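Local coordinates for signal transduction histidine-protein kinase/phosphatase MprB (Mycobacterium hassiacum, PDB 6BLK) that probably transfers phosphate from ATP to a histidine of its own as a two-component sensor kinase, this piece being the domain that binds ATP and magnesium, at residues A[68-73]-A[82-87]; A[133-138]-A[147-152]; A[10-15]-A[33-38]. One frame throughout, in Å; residues are numbered along the deposited sequence. Where two conformers were deposited one is given.

Contact 1: A[68-73]-A[82-87]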
loop_
_atom_site.group_PDB
_atom_site.type_symbol
_atom_site.label_atom_id
_atom_site.label_comp_id
_atom_site.label_asym_id
_atom_site.label_seq_id
_atom_site.Cartn_x
_atom_site.Cartn_y
_atom_site.Cartn_z
ATOM N N VAL A 68 -4.219 -11.388 0.039
ATOM C CA VAL A 68 -3.628 -10.066 0.208
ATOM C C VAL A 68 -3.961 -9.598 1.616
ATOM O O VAL A 68 -5.130 -9.574 2.009
ATOM C CB VAL A 68 -4.141 -9.087 -0.865
ATOM C CG1 VAL A 68 -3.759 -7.622 -0.508
ATOM C CG2 VAL A 68 -3.621 -9.476 -2.263
ATOM N N GLY A 69 -2.929 -9.264 2.389
ATOM C CA GLY A 69 -3.106 -8.824 3.754
ATOM C C GLY A 69 -3.090 -7.301 3.785
ATOM O O GLY A 69 -2.289 -6.677 3.115
ATOM N N VAL A 70 -4.021 -6.744 4.549
ATOM C CA VAL A 70 -4.179 -5.303 4.681
ATOM C C VAL A 70 -4.292 -5.049 6.175
ATOM O O VAL A 70 -5.345 -5.286 6.776
ATOM C CB VAL A 70 -5.409 -4.762 3.949
ATOM C CG1 VAL A 70 -5.473 -3.274 4.075
ATOM C CG2 VAL A 70 -5.438 -5.226 2.484
ATOM N N ARG A 71 -3.211 -4.599 6.787
ATOM C CA ARG A 71 -3.139 -4.533 8.237
ATOM C C ARG A 71 -2.727 -3.136 8.645
ATOM O O ARG A 71 -1.796 -2.569 8.088
ATOM C CB ARG A 71 -2.150 -5.551 8.825
ATOM C CG ARG A 71 -2.105 -6.935 8.149
ATOM C CD ARG A 71 -3.143 -7.904 8.613
ATOM N NE ARG A 71 -2.956 -9.214 7.989
ATOM C CZ ARG A 71 -3.856 -10.189 8.029
ATOM N NH1 ARG A 71 -5.008 -10.008 8.666
ATOM N NH2 ARG A 71 -3.600 -11.347 7.443
ATOM N N LEU A 72 -3.432 -2.580 9.609
ATOM C CA LEU A 72 -3.091 -1.262 10.120
ATOM C C LEU A 72 -3.126 -1.363 11.635
ATOM O O LEU A 72 -4.175 -1.650 12.224
ATOM C CB LEU A 72 -4.037 -0.167 9.587
ATOM C CG LEU A 72 -3.656 1.281 9.884
ATOM C CD1 LEU A 72 -4.412 2.200 8.940
ATOM C CD2 LEU A 72 -4.012 1.596 11.297
ATOM N N TYR A 73 -1.976 -1.137 12.259
ATOM C CA TYR A 73 -1.843 -1.200 13.702
ATOM C C TYR A 73 -1.124 0.040 14.185
ATOM O O TYR A 73 -0.210 0.522 13.522
ATOM C CB TYR A 73 -1.051 -2.425 14.123
ATOM C CG TYR A 73 -1.790 -3.723 14.030
ATOM C CD1 TYR A 73 -2.747 -4.062 14.980
ATOM C CD2 TYR A 73 -1.525 -4.620 13.014
ATOM C CE1 TYR A 73 -3.423 -5.277 14.905
ATOM C CE2 TYR A 73 -2.181 -5.800 12.932
ATOM C CZ TYR A 73 -3.129 -6.130 13.864
ATOM O OH TYR A 73 -3.756 -7.367 13.728
ATOM N N LEU A 82 0.561 0.855 8.181
ATOM C CA LEU A 82 -0.258 0.107 7.239
ATOM C C LEU A 82 0.680 -0.816 6.484
ATOM O O LEU A 82 1.666 -0.364 5.901
ATOM C CB LEU A 82 -1.007 1.046 6.289
ATOM C CG LEU A 82 -1.699 0.482 5.041
ATOM C CD1 LEU A 82 -2.874 -0.414 5.370
ATOM C CD2 LEU A 82 -2.182 1.642 4.167
ATOM N N VAL A 83 0.384 -2.095 6.504
ATOM C CA VAL A 83 1.197 -3.071 5.787
ATOM C C VAL A 83 0.284 -3.805 4.840
ATOM O O VAL A 83 -0.689 -4.441 5.273
ATOM C CB VAL A 83 1.920 -4.052 6.722
ATOM C CG1 VAL A 83 2.872 -4.924 5.920
ATOM C CG2 VAL A 83 2.691 -3.325 7.780
ATOM N N ILE A 84 0.597 -3.727 3.553
ATOM C CA ILE A 84 -0.152 -4.423 2.506
ATOM C C ILE A 84 0.756 -5.494 1.895
ATOM O O ILE A 84 1.891 -5.217 1.473
ATOM C CB ILE A 84 -0.683 -3.454 1.441
ATOM C CG1 ILE A 84 -1.773 -2.558 2.034
ATOM C CG2 ILE A 84 -1.208 -4.217 0.227
ATOM C CD1 ILE A 84 -2.101 -1.324 1.226
ATOM N N THR A 85 0.284 -6.736 1.921
ATOM C CA THR A 85 1.119 -7.872 1.598
ATOM C C THR A 85 0.441 -8.726 0.546
ATOM O O THR A 85 -0.792 -8.820 0.485
ATOM C CB THR A 85 1.425 -8.789 2.808
ATOM O OG1 THR A 85 0.195 -9.194 3.417
ATOM C CG2 THR A 85 2.292 -8.128 3.812
ATOM N N ASP A 86 1.266 -9.367 -0.274
ATOM C CA ASP A 86 0.752 -10.329 -1.254
ATOM C C ASP A 86 1.612 -11.583 -1.248
ATOM O O ASP A 86 2.587 -11.712 -0.504
ATOM C CB ASP A 86 0.680 -9.718 -2.656
ATOM C CG ASP A 86 2.024 -9.258 -3.140
ATOM O OD1 ASP A 86 2.958 -10.095 -3.232
ATOM O OD2 ASP A 86 2.163 -8.035 -3.375
ATOM N N GLN A 87 1.217 -12.541 -2.107
ATOM C CA GLN A 87 1.909 -13.805 -2.289
ATOM C C GLN A 87 2.523 -13.894 -3.675
ATOM O O GLN A 87 2.675 -14.981 -4.230
ATOM C CB GLN A 87 0.943 -14.958 -2.055
ATOM C CG GLN A 87 0.445 -15.048 -0.642
ATOM C CD GLN A 87 -0.447 -16.257 -0.432
ATOM O OE1 GLN A 87 -1.524 -16.357 -1.014
ATOM N NE2 GLN A 87 0.004 -17.178 0.394
#

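Contact 2: A[133-138]-A[147-152]. With ATP (adenosine-5'-triphosphate), chain E.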
loop_
_atom_site.group_PDB
_atom_site.type_symbol
_atom_site.label_atom_id
_atom_site.label_comp_id
_atom_site.label_asym_id
_atom_site.label_seq_id
_atom_site.Cartn_x
_atom_site.Cartn_y
_atom_site.Cartn_z
ATOM N N LEU A 133 7.860 5.212 4.293
ATOM C CA LEU A 133 7.491 3.943 3.692
ATOM C C LEU A 133 8.732 3.146 3.343
ATOM O O LEU A 133 9.864 3.657 3.295
ATOM C CB LEU A 133 6.553 4.139 2.488
ATOM C CG LEU A 133 6.939 4.902 1.241
ATOM C CD1 LEU A 133 5.734 5.003 0.331
ATOM C CD2 LEU A 133 7.479 6.291 1.551
ATOM N N ARG A 134 8.505 1.848 3.201
ATOM C CA ARG A 134 9.587 0.947 2.864
ATOM C C ARG A 134 8.977 -0.304 2.261
ATOM O O ARG A 134 7.775 -0.552 2.372
ATOM C CB ARG A 134 10.450 0.606 4.076
ATOM C CG ARG A 134 9.784 -0.147 5.159
ATOM C CD ARG A 134 10.793 -0.511 6.247
ATOM N NE ARG A 134 10.141 -1.350 7.235
ATOM C CZ ARG A 134 10.196 -2.682 7.274
ATOM N NH1 ARG A 134 10.924 -3.379 6.409
ATOM N NH2 ARG A 134 9.536 -3.328 8.214
ATOM N N VAL A 135 9.839 -1.085 1.635
ATOM C CA VAL A 135 9.450 -2.309 0.949
ATOM C C VAL A 135 10.283 -3.442 1.521
ATOM O O VAL A 135 11.450 -3.268 1.888
ATOM C CB VAL A 135 9.613 -2.171 -0.592
ATOM C CG1 VAL A 135 11.012 -1.719 -0.951
ATOM C CG2 VAL A 135 9.301 -3.490 -1.322
ATOM N N ASP A 136 9.668 -4.624 1.612
ATOM C CA ASP A 136 10.329 -5.800 2.156
ATOM C C ASP A 136 9.608 -7.015 1.580
ATOM O O ASP A 136 8.617 -6.870 0.867
ATOM C CB ASP A 136 10.290 -5.767 3.691
ATOM C CG ASP A 136 11.428 -6.536 4.355
ATOM O OD1 ASP A 136 11.897 -7.567 3.819
ATOM O OD2 ASP A 136 11.833 -6.097 5.459
ATOM N N TYR A 137 10.092 -8.206 1.907
ATOM C CA TYR A 137 9.336 -9.416 1.601
ATOM C C TYR A 137 8.188 -9.571 2.586
ATOM O O TYR A 137 8.301 -9.209 3.762
ATOM C CB TYR A 137 10.218 -10.664 1.669
ATOM C CG TYR A 137 11.127 -10.882 0.504
ATOM C CD1 TYR A 137 10.763 -10.517 -0.783
ATOM C CD2 TYR A 137 12.376 -11.421 0.707
ATOM C CE1 TYR A 137 11.620 -10.747 -1.851
ATOM C CE2 TYR A 137 13.236 -11.641 -0.341
ATOM C CZ TYR A 137 12.861 -11.295 -1.603
ATOM O OH TYR A 137 13.751 -11.527 -2.634
ATOM N N ALA A 138 7.065 -10.098 2.098
ATOM C CA ALA A 138 5.943 -10.402 2.992
ATOM C C ALA A 138 6.239 -11.601 3.901
ATOM O O ALA A 138 5.881 -11.590 5.090
ATOM C CB ALA A 138 4.680 -10.632 2.168
ATOM N N THR A 147 5.487 -9.499 -1.680
ATOM C CA THR A 147 5.909 -8.142 -1.335
ATOM C C THR A 147 5.110 -7.612 -0.161
ATOM O O THR A 147 3.901 -7.832 -0.051
ATOM C CB THR A 147 5.727 -7.191 -2.520
ATOM O OG1 THR A 147 6.443 -7.689 -3.644
ATOM C CG2 THR A 147 6.283 -5.791 -2.226
ATOM N N ALA A 148 5.788 -6.853 0.693
ATOM C CA ALA A 148 5.163 -6.109 1.767
ATOM C C ALA A 148 5.520 -4.650 1.559
ATOM O O ALA A 148 6.701 -4.311 1.452
ATOM C CB ALA A 148 5.647 -6.622 3.116
ATOM N N ILE A 149 4.504 -3.802 1.423
ATOM C CA ILE A 149 4.694 -2.359 1.442
ATOM C C ILE A 149 4.268 -1.873 2.812
ATOM O O ILE A 149 3.123 -2.101 3.221
ATOM C CB ILE A 149 3.877 -1.667 0.358
ATOM C CG1 ILE A 149 4.265 -2.198 -1.034
ATOM C CG2 ILE A 149 4.066 -0.174 0.458
ATOM C CD1 ILE A 149 5.638 -1.798 -1.516
ATOM N N HIS A 150 5.179 -1.177 3.506
ATOM C CA HIS A 150 4.956 -0.701 4.860
ATOM C C HIS A 150 4.864 0.823 4.817
ATOM O O HIS A 150 5.813 1.485 4.376
ATOM C CB HIS A 150 6.133 -1.099 5.764
ATOM C CG HIS A 150 6.340 -2.562 5.972
ATOM N ND1 HIS A 150 6.144 -3.157 7.197
ATOM C CD2 HIS A 150 6.791 -3.543 5.148
ATOM C CE1 HIS A 150 6.434 -4.442 7.117
ATOM N NE2 HIS A 150 6.822 -4.704 5.883
ATOM N N ILE A 151 3.758 1.374 5.318
ATOM C CA ILE A 151 3.504 2.813 5.342
ATOM C C ILE A 151 3.221 3.237 6.776
ATOM O O ILE A 151 2.239 2.789 7.394
ATOM C CB ILE A 151 2.327 3.187 4.434
ATOM C CG1 ILE A 151 2.689 2.899 2.966
ATOM C CG2 ILE A 151 1.926 4.658 4.639
ATOM C CD1 ILE A 151 1.551 3.035 1.995
ATOM N N VAL A 152 4.042 4.142 7.283
ATOM C CA VAL A 152 3.844 4.704 8.603
ATOM C C VAL A 152 3.168 6.064 8.432
ATOM O O VAL A 152 3.641 6.899 7.660
ATOM C CB VAL A 152 5.178 4.798 9.350
ATOM C CG1 VAL A 152 4.980 5.497 10.697
ATOM C CG2 VAL A 152 5.736 3.422 9.551
HETATM P PG ATP E . 1.118 1.986 -12.691
HETATM O O1G ATP E . 1.085 1.706 -11.200
HETATM O O2G ATP E . 1.676 3.343 -13.147
HETATM O O3G ATP E . -0.148 1.586 -13.429
HETATM P PB ATP E . 3.082 -0.171 -12.441
HETATM O O1B ATP E . 3.944 -0.902 -13.454
HETATM O O2B ATP E . 2.044 -0.888 -11.648
HETATM O O3B ATP E . 2.245 0.961 -13.267
HETATM P PA ATP E . 4.200 0.809 -9.910
HETATM O O1A ATP E . 4.909 2.127 -9.617
HETATM O O2A ATP E . 2.874 0.555 -9.237
HETATM O O3A ATP E . 4.094 0.740 -11.538
HETATM O "O5'" ATP E . 5.230 -0.344 -9.645
HETATM C "C5'" ATP E . 6.523 -0.304 -10.225
HETATM C "C4'" ATP E . 6.959 -1.730 -10.536
HETATM O "O4'" ATP E . 7.272 -2.350 -9.284
HETATM C "C3'" ATP E . 5.946 -2.655 -11.223
HETATM O "O3'" ATP E . 5.972 -2.527 -12.661
HETATM C "C2'" ATP E . 6.443 -4.011 -10.759
HETATM O "O2'" ATP E . 7.584 -4.449 -11.519
HETATM C "C1'" ATP E . 6.933 -3.729 -9.357
HETATM N N9 ATP E . 5.919 -3.973 -8.314
HETATM C C8 ATP E . 5.193 -3.047 -7.601
HETATM N N7 ATP E . 4.395 -3.675 -6.691
HETATM C C5 ATP E . 4.625 -5.000 -6.828
HETATM C C6 ATP E . 4.127 -6.171 -6.142
HETATM N N6 ATP E . 3.198 -6.022 -5.188
HETATM N N1 ATP E . 4.595 -7.357 -6.528
HETATM C C2 ATP E . 5.513 -7.487 -7.503
HETATM N N3 ATP E . 6.035 -6.445 -8.164
HETATM C C4 ATP E . 5.629 -5.191 -7.857
HETATM O O HOH W 1 9.209 -7.032 -2.096
HETATM O O HOH W 2 7.509 -7.451 5.895
#

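Contact 3: A[10-15]-A[33-38]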
loop_
_atom_site.group_PDB
_atom_site.type_symbol
_atom_site.label_atom_id
_atom_site.label_comp_id
_atom_site.label_asym_id
_atom_site.label_seq_id
_atom_site.Cartn_x
_atom_site.Cartn_y
_atom_site.Cartn_z
ATOM N N ASP A 10 -10.635 9.499 8.240
ATOM C CA ASP A 10 -10.862 8.181 8.850
ATOM C C ASP A 10 -10.226 7.100 7.972
ATOM O O ASP A 10 -10.690 6.835 6.872
ATOM C CB ASP A 10 -12.373 7.992 8.998
ATOM C CG ASP A 10 -12.769 6.682 9.594
ATOM O OD1 ASP A 10 -11.961 5.746 9.631
ATOM O OD2 ASP A 10 -13.949 6.587 10.001
ATOM N N MET A 11 -9.142 6.480 8.442
ATOM C CA MET A 11 -8.419 5.562 7.587
ATOM C C MET A 11 -9.196 4.274 7.356
ATOM O O MET A 11 -8.955 3.603 6.350
ATOM C CB MET A 11 -7.038 5.230 8.165
ATOM C CG MET A 11 -6.020 6.360 8.066
ATOM S SD MET A 11 -5.711 6.906 6.348
ATOM C CE MET A 11 -5.104 5.454 5.551
ATOM N N THR A 12 -10.137 3.944 8.245
ATOM C CA THR A 12 -10.983 2.782 8.005
ATOM C C THR A 12 -11.833 3.002 6.766
ATOM O O THR A 12 -11.990 2.095 5.945
ATOM C CB THR A 12 -11.857 2.496 9.216
ATOM O OG1 THR A 12 -11.039 2.303 10.374
ATOM C CG2 THR A 12 -12.710 1.263 8.964
ATOM N N GLU A 13 -12.368 4.207 6.597
ATOM C CA GLU A 13 -13.180 4.460 5.415
ATOM C C GLU A 13 -12.317 4.526 4.162
ATOM O O GLU A 13 -12.716 4.018 3.110
ATOM C CB GLU A 13 -13.992 5.740 5.597
ATOM C CG GLU A 13 -14.957 5.742 6.782
ATOM C CD GLU A 13 -16.399 5.540 6.363
ATOM O OE1 GLU A 13 -16.631 4.972 5.270
ATOM O OE2 GLU A 13 -17.302 5.962 7.122
ATOM N N VAL A 14 -11.131 5.139 4.251
ATOM C CA VAL A 14 -10.234 5.219 3.109
ATOM C C VAL A 14 -9.893 3.826 2.607
ATOM O O VAL A 14 -9.970 3.538 1.407
ATOM C CB VAL A 14 -8.971 6.010 3.486
ATOM C CG1 VAL A 14 -7.911 5.870 2.425
ATOM C CG2 VAL A 14 -9.338 7.458 3.687
ATOM N N ILE A 15 -9.521 2.938 3.523
ATOM C CA ILE A 15 -9.145 1.586 3.125
ATOM C C ILE A 15 -10.350 0.832 2.586
ATOM O O ILE A 15 -10.240 0.122 1.585
ATOM C CB ILE A 15 -8.482 0.863 4.302
ATOM C CG1 ILE A 15 -7.192 1.594 4.676
ATOM C CG2 ILE A 15 -8.241 -0.581 3.946
ATOM C CD1 ILE A 15 -6.621 1.190 6.011
ATOM N N VAL A 33 -8.256 -8.395 6.083
ATOM C CA VAL A 33 -8.241 -6.993 6.475
ATOM C C VAL A 33 -8.302 -6.914 7.988
ATOM O O VAL A 33 -9.175 -7.518 8.619
ATOM C CB VAL A 33 -9.391 -6.208 5.818
ATOM C CG1 VAL A 33 -9.290 -4.733 6.117
ATOM C CG2 VAL A 33 -9.371 -6.418 4.352
ATOM N N THR A 34 -7.326 -6.225 8.570
ATOM C CA THR A 34 -7.275 -5.989 10.012
ATOM C C THR A 34 -6.872 -4.526 10.209
ATOM O O THR A 34 -5.689 -4.200 10.115
ATOM C CB THR A 34 -6.285 -6.916 10.701
ATOM O OG1 THR A 34 -6.514 -8.269 10.271
ATOM C CG2 THR A 34 -6.438 -6.837 12.200
ATOM N N VAL A 35 -7.837 -3.654 10.496
ATOM C CA VAL A 35 -7.592 -2.206 10.507
ATOM C C VAL A 35 -8.009 -1.650 11.862
ATOM O O VAL A 35 -9.200 -1.638 12.206
ATOM C CB VAL A 35 -8.328 -1.505 9.354
ATOM C CG1 VAL A 35 -8.187 -0.022 9.379
ATOM C CG2 VAL A 35 -7.766 -2.011 8.039
ATOM N N THR A 36 -7.031 -1.209 12.644
ATOM C CA THR A 36 -7.400 -0.503 13.857
ATOM C C THR A 36 -7.847 0.918 13.503
ATOM O O THR A 36 -7.304 1.538 12.592
ATOM C CB THR A 36 -6.243 -0.467 14.855
ATOM O OG1 THR A 36 -6.761 -0.309 16.191
ATOM C CG2 THR A 36 -5.293 0.675 14.566
ATOM N N PRO A 37 -8.869 1.441 14.193
ATOM C CA PRO A 37 -9.328 2.815 13.913
ATOM C C PRO A 37 -8.218 3.840 14.100
ATOM O O PRO A 37 -7.638 3.972 15.193
ATOM C CB PRO A 37 -10.458 3.035 14.925
ATOM C CG PRO A 37 -10.972 1.625 15.197
ATOM C CD PRO A 37 -9.759 0.756 15.149
ATOM N N TRP A 38 -7.990 4.615 13.041
ATOM C CA TRP A 38 -6.884 5.576 12.970
ATOM C C TRP A 38 -7.293 6.803 12.166
ATOM O O TRP A 38 -7.722 6.694 11.024
ATOM C CB TRP A 38 -5.649 4.937 12.353
ATOM C CG TRP A 38 -4.398 5.686 12.566
ATOM C CD1 TRP A 38 -3.656 6.397 11.646
ATOM C CD2 TRP A 38 -3.708 5.780 13.805
ATOM N NE1 TRP A 38 -2.557 6.956 12.273
ATOM C CE2 TRP A 38 -2.574 6.598 13.597
ATOM C CE3 TRP A 38 -3.955 5.278 15.077
ATOM C CZ2 TRP A 38 -1.685 6.890 14.611
ATOM C CZ3 TRP A 38 -3.083 5.567 16.085
ATOM C CH2 TRP A 38 -1.945 6.373 15.846
HETATM O O HOH W 3 -8.259 3.099 10.563
HETATM O O HOH W 4 -11.379 0.309 12.328
#

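Contact 1: A[68-73]-A[82-87]
Gly69 N is gripped twice by Thr85: it gives a hydrogen bond to the carbonyl, Gly69 N to Thr85 O at 2.9 Å, and a weak second one to the hydroxyl, Gly69 N to Thr85 OG1 at 3.3 Å. The hydroxyl gets there because OG1 stands between the backbone N and the carbonyl carbon (chi1 54°), which also lays it against Gly69 CA. This is the antiparallel hairpin of strands 67-76 and 79-85 in the mixed sheet of the GHKL ATPase fold, the nucleotide-binding domain of histidine kinases. Gly69 with Thr85 and Arg71 with Val83 are its hydrogen-bonded pairs, and the shortest bond, Val83 N to Arg71 O at 2.7 Å, is nearly straight.

The face carrying Val70, Leu72, Leu82 and Ile84 is apolar. Leu82 and Val70 lie side by side, pointing the same way, with CD1 of Leu82 4.1 Å from CG1 of Val70. Helices 11-25 and 44-60 cover this face: Ile15 touches Val70, Leu72 and Leu82, and Leu55 reaches Val70 and Ile84. On the opposite face, the Arg71 chain leads away from the 82-87 segment, and its NH1 is hydrogen-bonded to Thr34 OG1 on the next strand.

Beyond Thr85 the chain leaves the sheet at Asp86, which binds ATP. Its OD1 accepts from Gly88 N and Thr147 N, which would fix the carboxylate, while OD2 takes the hydrogen bond from the adenine N6.

Contact 2: A[133-138]-A[147-152]
Arg134 lays its guanidinium flat over one face of the His150 imidazole, the centres 4.0 Å apart and the planes 23° from parallel. The stack sits on a hydrogen-bonded pair of the antiparallel hairpin formed by strands 132-137 and 147-154, at the end of the GHKL ATPase sheet. NH2 does the closest touching, 3.5 Å from CE1 of His150 and offset toward the rim of the ring. Arg134 CG lies between the backbone N and the carbonyl carbon (chi1 65°), against CB of His150, and from there the chain runs extended to NE.

Both flat groups are held at their edges as well. Asp136 OD2 lies in the guanidinium plane and makes a salt bridge with NH1 of Arg134 at 3.0 Å, using its anti lone pair. The other oxygen, OD1, accepts from Tyr137 N. On the imidazole, NE2 meets an in-plane water that donates to Tyr137 O, and ND1 is hydrogen-bonded to Glu81 on the neighbouring strand. With both ring nitrogens engaged, the turn of the imidazole is well defined; the nearby carboxylates might favour a protonated histidine, though stacking against a cation would oppose it.

Leu133, Val135, Ile149 and Ile151 occupy the other face. Val135 CG2 meets Ile149 CD1 at 4.0 Å, and helix 118-128 touches Leu133 and Ile151. Val135 also crosses Thr147, its CG2 3.9 Å from Thr147 CG2. In Thr147, CG2 is anti to the backbone N, while OG1, anti to the carbonyl carbon (chi1 -56°), faces the nucleotide: Thr147 OG1 comes within 3.4 Å of ATP N1.

Contact 3: A[10-15]-A[33-38]
Ile15 and Val35 meet tip to tip: Ile15 has CG1 anti to its carbonyl carbon (chi1 -63°) and chi2 extended at 166°, while CG1 of Val35 is anti to its own backbone N (176°). The methyls touch at 3.9 Å, Ile15 CD1 to Val35 CG1. Here the first turn of helix 11-25 packs against strand 30-40, away from the nucleotide site. Thr12 slides past Val35 in the opposite direction, its OG1 3.8 Å from Val35 CG1.

One direct hydrogen bond joins the two backbones, Met11 N to Trp38 O at 3.0 Å, with the donor nearly in line with the carbonyl. Met11 CG lies at the edge of the indole, 4.3 Å from Trp38 CD1. Asp10 is the N-cap of the helix, its OD1 accepting weakly from Thr12 N and Glu13 N.

Two waters share the Thr12 hydroxyl. One, 2.9 Å from Thr12 OG1, donates to Thr36 O and accepts weakly from Trp38 N; the other donates to Val35 O. The helix start is thus fastened to the strand by apolar tips on one hand and, on the other, by a backbone bond and water bridges that satisfy carbonyls where the strand gives way to a loop.

All three contacts involve one mixed sheet, in contact 3 with a helix packed on it; along the chain contact 3 comes first, then 1, then 2. Contacts 1 and 2, centres about 9 Å apart, are hairpins joined through neighbouring strands by probable hydrogen bonds, Leu82 N to Ile151 O 2.7 Å and Ile149 N to Ile84 O 3.0 Å. Asp86 of contact 1 and Thr147 of contact 2 both reach the N6/N1 end of the adenine. Contact 3 lies on the other side of contact 1, centres about 12 Å apart, with Leu72 N 2.8 Å from Thr34 O and Leu72 CD1 3.8 Å from Ile15 CD1. Contacts 2 and 3 do not touch (nearest atoms about 7 Å).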